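PDB 6CIB: YcaO from Methanopyrus kandleri, which probably uses ATP and magnesium to activate a peptide backbone amide, in keeping with the part YcaO enzymes play in ribosomal peptide thioamidation. Local coordinates for residues V80-A85 / N146-G151; R26-K31 / L342-V347; Q160-V165 / V347-T352. All coordinates share one frame; numbering follows the deposited sequence.

Interaction 1: V80-A85 / N146-G151; sequences VERAAA and NGLSAG. With MG (magnesium ion), chain H; ADP (adenosine-5'-diphosphate), chain G.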
loop_
_atom_site.group_PDB
_atom_site.type_symbol
_atom_site.label_atom_id
_atom_site.label_comp_id
_atom_site.label_asym_id
_atom_site.label_seq_id
_atom_site.Cartn_x
_atom_site.Cartn_y
_atom_site.Cartn_z
ATOM N N VAL A 80 12.454 -7.036 2.320
ATOM C CA VAL A 80 12.100 -8.444 2.546
ATOM C C VAL A 80 10.915 -8.874 1.666
ATOM O O VAL A 80 11.000 -9.903 0.986
ATOM C CB VAL A 80 11.845 -8.761 4.048
ATOM C CG1 VAL A 80 11.200 -10.132 4.226
ATOM C CG2 VAL A 80 13.147 -8.730 4.841
ATOM N N GLU A 81 9.837 -8.079 1.660
ATOM C CA GLU A 81 8.669 -8.384 0.838
ATOM C C GLU A 81 9.018 -8.473 -0.652
ATOM O O GLU A 81 8.495 -9.341 -1.349
ATOM C CB GLU A 81 7.492 -7.418 1.102
ATOM C CG GLU A 81 7.629 -6.030 0.503
ATOM C CD GLU A 81 6.355 -5.211 0.566
ATOM O OE1 GLU A 81 5.797 -5.049 1.664
ATOM O OE2 GLU A 81 5.919 -4.697 -0.489
ATOM N N ARG A 82 9.906 -7.592 -1.125
ATOM C CA ARG A 82 10.326 -7.600 -2.529
ATOM C C ARG A 82 11.126 -8.853 -2.895
ATOM O O ARG A 82 10.936 -9.407 -3.979
ATOM C CB ARG A 82 11.078 -6.314 -2.909
ATOM C CG ARG A 82 10.215 -5.055 -2.927
ATOM C CD ARG A 82 9.132 -5.082 -4.004
ATOM N NE ARG A 82 9.695 -4.883 -5.346
ATOM C CZ ARG A 82 9.854 -3.697 -5.932
ATOM N NH1 ARG A 82 9.484 -2.586 -5.307
ATOM N NH2 ARG A 82 10.381 -3.623 -7.145
ATOM N N ALA A 83 11.991 -9.309 -1.990
ATOM C CA ALA A 83 12.723 -10.566 -2.191
ATOM C C ALA A 83 11.777 -11.770 -2.198
ATOM O O ALA A 83 11.920 -12.674 -3.023
ATOM C CB ALA A 83 13.806 -10.734 -1.144
ATOM N N ALA A 84 10.799 -11.761 -1.290
ATOM C CA ALA A 84 9.771 -12.802 -1.220
ATOM C C ALA A 84 8.894 -12.872 -2.472
ATOM O O ALA A 84 8.471 -13.959 -2.865
ATOM C CB ALA A 84 8.908 -12.605 0.016
ATOM N N ALA A 85 8.639 -11.718 -3.087
ATOM C CA ALA A 85 7.783 -11.597 -4.263
ATOM C C ALA A 85 8.440 -12.053 -5.565
ATOM O O ALA A 85 7.746 -12.240 -6.570
ATOM C CB ALA A 85 7.294 -10.162 -4.418
ATOM N N ASN A 146 0.899 -4.342 -5.651
ATOM C CA ASN A 146 -0.312 -3.985 -4.916
ATOM C C ASN A 146 -0.820 -5.183 -4.128
ATOM O O ASN A 146 -1.069 -6.250 -4.692
ATOM C CB ASN A 146 -1.421 -3.459 -5.836
ATOM C CG ASN A 146 -2.533 -2.753 -5.065
ATOM O OD1 ASN A 146 -2.272 -1.887 -4.235
ATOM N ND2 ASN A 146 -3.775 -3.110 -5.356
ATOM N N GLY A 147 -0.944 -4.994 -2.818
ATOM C CA GLY A 147 -1.378 -6.048 -1.917
ATOM C C GLY A 147 -0.269 -6.888 -1.328
ATOM O O GLY A 147 -0.542 -7.808 -0.551
ATOM N N LEU A 148 0.975 -6.600 -1.712
ATOM C CA LEU A 148 2.139 -7.278 -1.154
ATOM C C LEU A 148 2.521 -6.659 0.183
ATOM O O LEU A 148 2.677 -5.443 0.283
ATOM C CB LEU A 148 3.316 -7.221 -2.139
ATOM C CG LEU A 148 4.644 -7.882 -1.770
ATOM C CD1 LEU A 148 4.526 -9.409 -1.717
ATOM C CD2 LEU A 148 5.683 -7.444 -2.786
ATOM N N SER A 149 2.665 -7.495 1.210
ATOM C CA SER A 149 3.038 -7.024 2.546
ATOM C C SER A 149 3.767 -8.077 3.363
ATOM O O SER A 149 3.490 -9.265 3.255
ATOM C CB SER A 149 1.804 -6.540 3.334
ATOM O OG SER A 149 1.159 -5.466 2.647
ATOM N N ALA A 150 4.685 -7.601 4.197
ATOM C CA ALA A 150 5.384 -8.414 5.179
ATOM C C ALA A 150 4.913 -8.016 6.579
ATOM O O ALA A 150 4.362 -6.926 6.771
ATOM C CB ALA A 150 6.884 -8.219 5.040
ATOM N N GLY A 151 5.099 -8.917 7.541
ATOM C CA GLY A 151 4.868 -8.622 8.952
ATOM C C GLY A 151 5.601 -9.590 9.860
ATOM O O GLY A 151 6.257 -10.518 9.388
HETATM MG MG MG H . 3.874 -3.445 0.494
HETATM P PB ADP G . 3.523 0.501 3.255
HETATM O O1B ADP G . 3.087 -0.927 3.509
HETATM O O2B ADP G . 2.386 1.464 2.976
HETATM O O3B ADP G . 4.697 0.656 2.317
HETATM P PA ADP G . 5.382 0.897 5.448
HETATM O O1A ADP G . 5.050 1.223 6.879
HETATM O O2A ADP G . 6.380 1.792 4.763
HETATM O O3A ADP G . 3.967 1.002 4.720
HETATM O "O5'" ADP G . 5.856 -0.637 5.386
HETATM C "C5'" ADP G . 6.703 -1.234 4.388
HETATM C "C4'" ADP G . 6.730 -2.760 4.596
HETATM O "O4'" ADP G . 7.225 -3.068 5.909
HETATM C "C3'" ADP G . 5.346 -3.412 4.538
HETATM O "O3'" ADP G . 5.463 -4.768 4.064
HETATM C "C2'" ADP G . 4.899 -3.427 5.988
HETATM O "O2'" ADP G . 3.902 -4.413 6.245
HETATM C "C1'" ADP G . 6.212 -3.698 6.714
HETATM N N9 ADP G . 6.263 -3.119 8.076
HETATM C C8 ADP G . 6.206 -1.807 8.370
HETATM N N7 ADP G . 6.274 -1.609 9.706
HETATM C C5 ADP G . 6.402 -2.807 10.288
HETATM C C6 ADP G . 6.534 -3.295 11.680
HETATM N N6 ADP G . 6.550 -2.420 12.714
HETATM N N1 ADP G . 6.632 -4.634 11.867
HETATM C C2 ADP G . 6.618 -5.515 10.837
HETATM N N3 ADP G . 6.507 -5.134 9.544
HETATM C C4 ADP G . 6.398 -3.811 9.213
HETATM O O HOH W 1 2.387 -2.960 2.074
HETATM O O HOH W 2 5.187 -1.613 0.582
HETATM O O HOH W 3 3.082 -3.075 -1.541
#
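Glu81 holds its CG in the crowded position between the backbone N and the carbonyl carbon (chi1 76°), and from there the chain extends so that the carboxylate hangs over strand 148-150. Leu148, with CG anti to its own backbone N (chi1 -179°), crosses Glu81 obliquely and pushes CD2 to 3.6 Å from Ala85 CB, one turn further along helix 68-85. This apolar touch lies beside a strongly polar centre. The magnesium lies between the two segments, bound by Leu148 O at 2.3 Å and by Glu81 OE2 at a longer 2.6 Å, with three waters as further ligands. One of these waters accepts from Ser149 OG and donates to ADP O1B; another donates to ADP O3B, so the ion meets the beta-phosphate through water. The other carboxylate oxygen, Glu81 OE1, takes a very short hydrogen bond of 2.4 Å from ADP O3'. That hydroxyl also accepts from Ala150 N at 2.9 Å along a nearly straight line (176°), while ADP O2' donates to Ala150 O at 2.6 Å. O3' is thus held between a helix carboxylate and a strand N-H, and O2' by the strand carbonyl, as befits the magnesium-nucleotide site of a YcaO protein.

Interaction 2: R26-K31 / L342-V347; sequences RELERK and LDVPVV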
loop_
_atom_site.group_PDB
_atom_site.type_symbol
_atom_site.label_atom_id
_atom_site.label_comp_id
_atom_site.label_asym_id
_atom_site.label_seq_id
_atom_site.Cartn_x
_atom_site.Cartn_y
_atom_site.Cartn_z
ATOM N N ARG A 26 18.582 -11.499 12.924
ATOM C CA ARG A 26 18.336 -12.436 11.831
ATOM C C ARG A 26 19.060 -12.068 10.532
ATOM O O ARG A 26 18.987 -12.813 9.547
ATOM C CB ARG A 26 16.841 -12.516 11.557
ATOM C CG ARG A 26 16.066 -13.423 12.488
ATOM C CD ARG A 26 14.610 -13.364 12.090
ATOM N NE ARG A 26 13.804 -14.436 12.665
ATOM C CZ ARG A 26 13.437 -15.539 12.016
ATOM N NH1 ARG A 26 13.810 -15.743 10.753
ATOM N NH2 ARG A 26 12.695 -16.445 12.642
ATOM N N GLU A 27 19.717 -10.905 10.530
ATOM C CA GLU A 27 20.528 -10.417 9.406
ATOM C C GLU A 27 19.724 -10.342 8.099
ATOM O O GLU A 27 20.241 -10.631 7.006
ATOM C CB GLU A 27 21.801 -11.263 9.255
ATOM C CG GLU A 27 22.693 -11.251 10.494
ATOM C CD GLU A 27 24.045 -11.927 10.292
ATOM O OE1 GLU A 27 24.448 -12.180 9.140
ATOM O OE2 GLU A 27 24.725 -12.193 11.308
ATOM N N LEU A 28 18.457 -9.939 8.229
ATOM C CA LEU A 28 17.505 -9.951 7.110
ATOM C C LEU A 28 17.937 -9.080 5.936
ATOM O O LEU A 28 17.799 -9.500 4.781
ATOM C CB LEU A 28 16.084 -9.571 7.569
ATOM C CG LEU A 28 15.400 -10.455 8.620
ATOM C CD1 LEU A 28 14.050 -9.854 8.981
ATOM C CD2 LEU A 28 15.235 -11.906 8.171
ATOM N N GLU A 29 18.480 -7.897 6.233
ATOM C CA GLU A 29 18.862 -6.942 5.189
ATOM C C GLU A 29 19.987 -7.474 4.306
ATOM O O GLU A 29 19.864 -7.457 3.069
ATOM C CB GLU A 29 19.169 -5.555 5.778
ATOM C CG GLU A 29 17.906 -4.885 6.321
ATOM C CD GLU A 29 18.007 -3.379 6.474
ATOM O OE1 GLU A 29 18.457 -2.916 7.534
ATOM O OE2 GLU A 29 17.586 -2.649 5.553
ATOM N N ARG A 30 21.043 -7.991 4.943
ATOM C CA ARG A 30 22.133 -8.673 4.232
ATOM C C ARG A 30 21.603 -9.846 3.399
ATOM O O ARG A 30 21.945 -9.966 2.219
ATOM C CB ARG A 30 23.230 -9.150 5.202
ATOM C CG ARG A 30 24.464 -9.745 4.511
ATOM C CD ARG A 30 25.442 -10.429 5.471
ATOM N NE ARG A 30 24.845 -11.467 6.329
ATOM C CZ ARG A 30 24.509 -12.700 5.944
ATOM N NH1 ARG A 30 24.683 -13.104 4.689
ATOM N NH2 ARG A 30 23.978 -13.538 6.823
ATOM N N LYS A 31 20.755 -10.680 4.006
ATOM C CA LYS A 31 20.255 -11.905 3.375
ATOM C C LYS A 31 19.402 -11.639 2.153
ATOM O O LYS A 31 19.298 -12.488 1.260
ATOM C CB LYS A 31 19.478 -12.754 4.381
ATOM C CG LYS A 31 20.365 -13.570 5.314
ATOM C CD LYS A 31 19.546 -14.237 6.406
ATOM C CE LYS A 31 20.419 -15.056 7.348
ATOM N NZ LYS A 31 19.768 -15.253 8.682
ATOM N N LEU A 342 14.307 -17.317 5.319
ATOM C CA LEU A 342 13.880 -16.188 6.147
ATOM C C LEU A 342 12.515 -16.521 6.712
ATOM O O LEU A 342 11.526 -16.540 5.977
ATOM C CB LEU A 342 13.755 -14.898 5.326
ATOM C CG LEU A 342 14.813 -14.343 4.380
ATOM C CD1 LEU A 342 14.253 -13.095 3.729
ATOM C CD2 LEU A 342 16.092 -14.007 5.119
ATOM N N ASP A 343 12.441 -16.781 8.010
ATOM C CA ASP A 343 11.150 -17.054 8.634
ATOM C C ASP A 343 10.375 -15.744 8.883
ATOM O O ASP A 343 10.141 -15.347 10.028
ATOM C CB ASP A 343 11.329 -17.893 9.909
ATOM C CG ASP A 343 10.032 -18.523 10.382
ATOM O OD1 ASP A 343 9.337 -19.174 9.568
ATOM O OD2 ASP A 343 9.711 -18.367 11.580
ATOM N N VAL A 344 10.019 -15.063 7.792
ATOM C CA VAL A 344 9.304 -13.782 7.846
ATOM C C VAL A 344 8.004 -13.932 7.067
ATOM O O VAL A 344 8.041 -14.181 5.861
ATOM C CB VAL A 344 10.115 -12.605 7.242
ATOM C CG1 VAL A 344 9.329 -11.305 7.353
ATOM C CG2 VAL A 344 11.479 -12.464 7.906
ATOM N N PRO A 345 6.854 -13.790 7.753
ATOM C CA PRO A 345 5.559 -13.830 7.071
ATOM C C PRO A 345 5.435 -12.751 5.995
ATOM O O PRO A 345 5.586 -11.561 6.287
ATOM C CB PRO A 345 4.553 -13.586 8.205
ATOM C CG PRO A 345 5.252 -14.055 9.438
ATOM C CD PRO A 345 6.703 -13.735 9.221
ATOM N N VAL A 346 5.215 -13.186 4.753
ATOM C CA VAL A 346 4.910 -12.288 3.627
ATOM C C VAL A 346 3.683 -12.854 2.928
ATOM O O VAL A 346 3.558 -14.077 2.777
ATOM C CB VAL A 346 6.093 -12.142 2.612
ATOM C CG1 VAL A 346 5.733 -11.192 1.462
ATOM C CG2 VAL A 346 7.355 -11.642 3.306
ATOM N N VAL A 347 2.772 -11.968 2.525
ATOM C CA VAL A 347 1.604 -12.367 1.737
ATOM C C VAL A 347 1.387 -11.470 0.527
ATOM O O VAL A 347 1.845 -10.316 0.487
ATOM C CB VAL A 347 0.278 -12.433 2.553
ATOM C CG1 VAL A 347 0.390 -13.374 3.751
ATOM C CG2 VAL A 347 -0.208 -11.049 2.975
#
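Arg26 lays its guanidinium across the backbone of the inverse gamma turn centred on Asp343, with Asp343 O 3.5 Å above the guanidinium plane and offset toward its rim. The turn belongs to the loop that feeds strand 346-351, and Arg26 stands just before Glu27, the positive-phi residue of the Schellman motif that ends helix 16-25 and also the N-cap of helix 28-31. Extended from CG to NE, the Arg26 chain reaches obliquely over Asp343, and both NH1 and NH2 pack against Asp343 CB from one side. The ionic contact is probably weak: Arg26 NH2 to Asp343 OD2 is a long salt bridge of 3.7 Å, the two planar groups turned 29° apart. Beside this polar rim, Leu28, Leu342 and Val344 form a buried apolar patch. Leu28 meets Val344 tip to tip and crosses Leu342 obliquely, its CD2 lying 3.8 Å from Leu342 CD2. Trp22 of helix 16-25 touches both Leu28 and Val344. Lys31 slides past Leu342 in the opposite direction, so that its CB and CD both rest on Leu342 CD2. At the tip of this extended chain Lys31 NZ donates to Arg26 O at 2.7 Å, from 35° out of the carbonyl plane.

Interaction 3: Q160-V165 / V347-T352; sequences QGLLEV and VRVRVT. With ADP (adenosine-5'-diphosphate), chain G.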
loop_
_atom_site.group_PDB
_atom_site.type_symbol
_atom_site.label_atom_id
_atom_site.label_comp_id
_atom_site.label_asym_id
_atom_site.label_seq_id
_atom_site.Cartn_x
_atom_site.Cartn_y
_atom_site.Cartn_z
ATOM N N GLN A 160 -2.278 -5.263 6.417
ATOM C CA GLN A 160 -1.544 -4.267 5.635
ATOM C C GLN A 160 -1.835 -4.384 4.130
ATOM O O GLN A 160 -2.146 -3.379 3.481
ATOM C CB GLN A 160 -0.035 -4.373 5.908
ATOM C CG GLN A 160 0.817 -3.246 5.319
ATOM C CD GLN A 160 0.841 -1.992 6.186
ATOM O OE1 GLN A 160 0.216 -1.938 7.251
ATOM N NE2 GLN A 160 1.576 -0.976 5.735
ATOM N N GLY A 161 -1.730 -5.603 3.595
ATOM C CA GLY A 161 -2.006 -5.875 2.177
ATOM C C GLY A 161 -3.419 -5.542 1.731
ATOM O O GLY A 161 -3.615 -4.994 0.645
ATOM N N LEU A 162 -4.395 -5.868 2.583
ATOM C CA LEU A 162 -5.815 -5.622 2.296
ATOM C C LEU A 162 -6.157 -4.134 2.325
ATOM O O LEU A 162 -6.833 -3.639 1.422
ATOM C CB LEU A 162 -6.695 -6.387 3.276
ATOM C CG LEU A 162 -8.189 -6.536 2.995
ATOM C CD1 LEU A 162 -8.434 -7.240 1.667
ATOM C CD2 LEU A 162 -8.844 -7.301 4.139
ATOM N N LEU A 163 -5.681 -3.434 3.355
ATOM C CA LEU A 163 -5.810 -1.982 3.435
ATOM C C LEU A 163 -5.207 -1.276 2.223
ATOM O O LEU A 163 -5.815 -0.347 1.693
ATOM C CB LEU A 163 -5.243 -1.438 4.761
ATOM C CG LEU A 163 -6.079 -1.761 6.028
ATOM C CD1 LEU A 163 -5.384 -1.270 7.289
ATOM C CD2 LEU A 163 -7.503 -1.213 5.957
ATOM N N GLU A 164 -4.033 -1.733 1.772
ATOM C CA GLU A 164 -3.414 -1.207 0.552
ATOM C C GLU A 164 -4.313 -1.370 -0.684
ATOM O O GLU A 164 -4.451 -0.436 -1.483
ATOM C CB GLU A 164 -2.053 -1.862 0.325
ATOM C CG GLU A 164 -1.287 -1.333 -0.870
ATOM C CD GLU A 164 0.130 -1.857 -0.885
ATOM O OE1 GLU A 164 0.383 -2.864 -1.573
ATOM O OE2 GLU A 164 0.974 -1.283 -0.164
ATOM N N VAL A 165 -4.916 -2.546 -0.831
ATOM C CA VAL A 165 -5.846 -2.821 -1.942
ATOM C C VAL A 165 -7.066 -1.874 -1.904
ATOM O O VAL A 165 -7.474 -1.343 -2.944
ATOM C CB VAL A 165 -6.271 -4.320 -2.011
ATOM C CG1 VAL A 165 -7.354 -4.539 -3.069
ATOM C CG2 VAL A 165 -5.076 -5.220 -2.334
ATOM N N VAL A 347 2.772 -11.968 2.525
ATOM C CA VAL A 347 1.604 -12.367 1.737
ATOM C C VAL A 347 1.387 -11.470 0.527
ATOM O O VAL A 347 1.845 -10.316 0.487
ATOM C CB VAL A 347 0.278 -12.433 2.553
ATOM C CG1 VAL A 347 0.390 -13.374 3.751
ATOM C CG2 VAL A 347 -0.208 -11.049 2.975
ATOM N N ARG A 348 0.682 -12.028 -0.453
ATOM C CA ARG A 348 0.060 -11.249 -1.493
ATOM C C ARG A 348 -1.460 -11.368 -1.330
ATOM O O ARG A 348 -2.018 -12.471 -1.358
ATOM C CB ARG A 348 0.505 -11.737 -2.871
ATOM C CG ARG A 348 0.110 -10.818 -4.010
ATOM C CD ARG A 348 1.074 -9.641 -4.129
ATOM N NE ARG A 348 0.540 -8.612 -5.018
ATOM C CZ ARG A 348 0.720 -8.574 -6.335
ATOM N NH1 ARG A 348 1.445 -9.506 -6.957
ATOM N NH2 ARG A 348 0.171 -7.593 -7.041
ATOM N N VAL A 349 -2.103 -10.221 -1.131
ATOM C CA VAL A 349 -3.563 -10.117 -1.060
ATOM C C VAL A 349 -4.045 -9.617 -2.406
ATOM O O VAL A 349 -3.545 -8.605 -2.911
ATOM C CB VAL A 349 -4.017 -9.157 0.066
ATOM C CG1 VAL A 349 -5.533 -8.940 0.039
ATOM C CG2 VAL A 349 -3.579 -9.698 1.422
ATOM N N ARG A 350 -4.978 -10.356 -2.999
ATOM C CA ARG A 350 -5.664 -9.923 -4.212
ATOM C C ARG A 350 -7.164 -9.851 -3.930
ATOM O O ARG A 350 -7.729 -10.756 -3.310
ATOM C CB ARG A 350 -5.404 -10.877 -5.396
ATOM C CG ARG A 350 -3.954 -11.302 -5.641
ATOM C CD ARG A 350 -3.013 -10.144 -5.961
ATOM N NE ARG A 350 -3.345 -9.479 -7.222
ATOM C CZ ARG A 350 -3.584 -8.178 -7.356
ATOM N NH1 ARG A 350 -3.511 -7.362 -6.306
ATOM N NH2 ARG A 350 -3.879 -7.685 -8.558
ATOM N N VAL A 351 -7.795 -8.772 -4.380
ATOM C CA VAL A 351 -9.256 -8.651 -4.327
ATOM C C VAL A 351 -9.704 -8.580 -5.790
ATOM O O VAL A 351 -9.393 -7.605 -6.495
ATOM C CB VAL A 351 -9.707 -7.441 -3.466
ATOM C CG1 VAL A 351 -11.225 -7.352 -3.375
ATOM C CG2 VAL A 351 -9.121 -7.532 -2.059
ATOM N N THR A 352 -10.410 -9.625 -6.239
ATOM C CA THR A 352 -10.565 -9.915 -7.688
ATOM C C THR A 352 -11.265 -8.853 -8.519
ATOM O O THR A 352 -10.989 -8.725 -9.710
ATOM C CB THR A 352 -11.239 -11.274 -7.972
ATOM O OG1 THR A 352 -12.558 -11.278 -7.415
ATOM C CG2 THR A 352 -10.417 -12.432 -7.401
HETATM P PB ADP G . 3.523 0.501 3.255
HETATM O O1B ADP G . 3.087 -0.927 3.509
HETATM O O2B ADP G . 2.386 1.464 2.976
HETATM O O3B ADP G . 4.697 0.656 2.317
HETATM P PA ADP G . 5.382 0.897 5.448
HETATM O O1A ADP G . 5.050 1.223 6.879
HETATM O O2A ADP G . 6.380 1.792 4.763
HETATM O O3A ADP G . 3.967 1.002 4.720
HETATM O "O5'" ADP G . 5.856 -0.637 5.386
HETATM C "C5'" ADP G . 6.703 -1.234 4.388
HETATM C "C4'" ADP G . 6.730 -2.760 4.596
HETATM O "O4'" ADP G . 7.225 -3.068 5.909
HETATM C "C3'" ADP G . 5.346 -3.412 4.538
HETATM O "O3'" ADP G . 5.463 -4.768 4.064
HETATM C "C2'" ADP G . 4.899 -3.427 5.988
HETATM O "O2'" ADP G . 3.902 -4.413 6.245
HETATM C "C1'" ADP G . 6.212 -3.698 6.714
HETATM N N9 ADP G . 6.263 -3.119 8.076
HETATM C C8 ADP G . 6.206 -1.807 8.370
HETATM N N7 ADP G . 6.274 -1.609 9.706
HETATM C C5 ADP G . 6.402 -2.807 10.288
HETATM C C6 ADP G . 6.534 -3.295 11.680
HETATM N N6 ADP G . 6.550 -2.420 12.714
HETATM N N1 ADP G . 6.632 -4.634 11.867
HETATM C C2 ADP G . 6.618 -5.515 10.837
HETATM N N3 ADP G . 6.507 -5.134 9.544
HETATM C C4 ADP G . 6.398 -3.811 9.213
#
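Helix 154-177 packs here on one face of an antiparallel sheet, its segment 160-165 crossing strand 347-351 at -35° with the axes 7.7 Å apart at closest. The apolar contacts come from alternate strand residues, Val349 and Val351, which point toward the helix. Leu162, with CG anti to its backbone N, carries CD1 into both: it lies 3.7 Å from Val349 CG1 and meets Val351 at about a right angle. One helical turn on from Gly161, Val165 crosses Val351 obliquely and brings CG1 to 3.6 Å from Val351 CG2. Leu162 and Val351 also touch helix 313-325, which extends the same buried layer.

The backbone contact is at Gly161, which has no side chain between helix and strand, so that Val349 CB sits 4.0 Å from Gly161 C.

The polar groups take little part in the helix-strand packing. Arg348 and Arg350 start out from the strand away from the helix, though their ends bend back nearer to it. Arg350 forms salt bridges with Glu131 and Glu356, and Arg348 NH2 lies over the rim of one face of the Arg350 guanidinium. On the helix, Glu164 OE1 accepts from Gly147 N. Gln160 runs from the helix to the nucleotide: its CG is anti to the backbone N, the chain bends at chi2 (82°), and NE2 donates to ADP O1B at 2.7 Å with an N-H...O angle of 168°.

Overall arrangement
Interactions 1 and 3 are buried, whereas interaction 2 is only partly so and lies farther from the chain's centre. Strand 346-351 and its leading loop serve both interaction 2 and interaction 3, which share Val347 although their centres are about 20 Å apart. Its sheet neighbour, strand 148-150, carries interaction 1, and the backbones of the two strands pair, as between Ser149 O and Val347 N. Their chemistry follows their place: metal and nucleotide ligation in interaction 1, aliphatic helix-on-sheet packing in interaction 3, and a weak charged rim over leucine and valine contacts in interaction 2. Interactions 1 and 3 both reach ADP, one at the ribose, the other at the beta-phosphate.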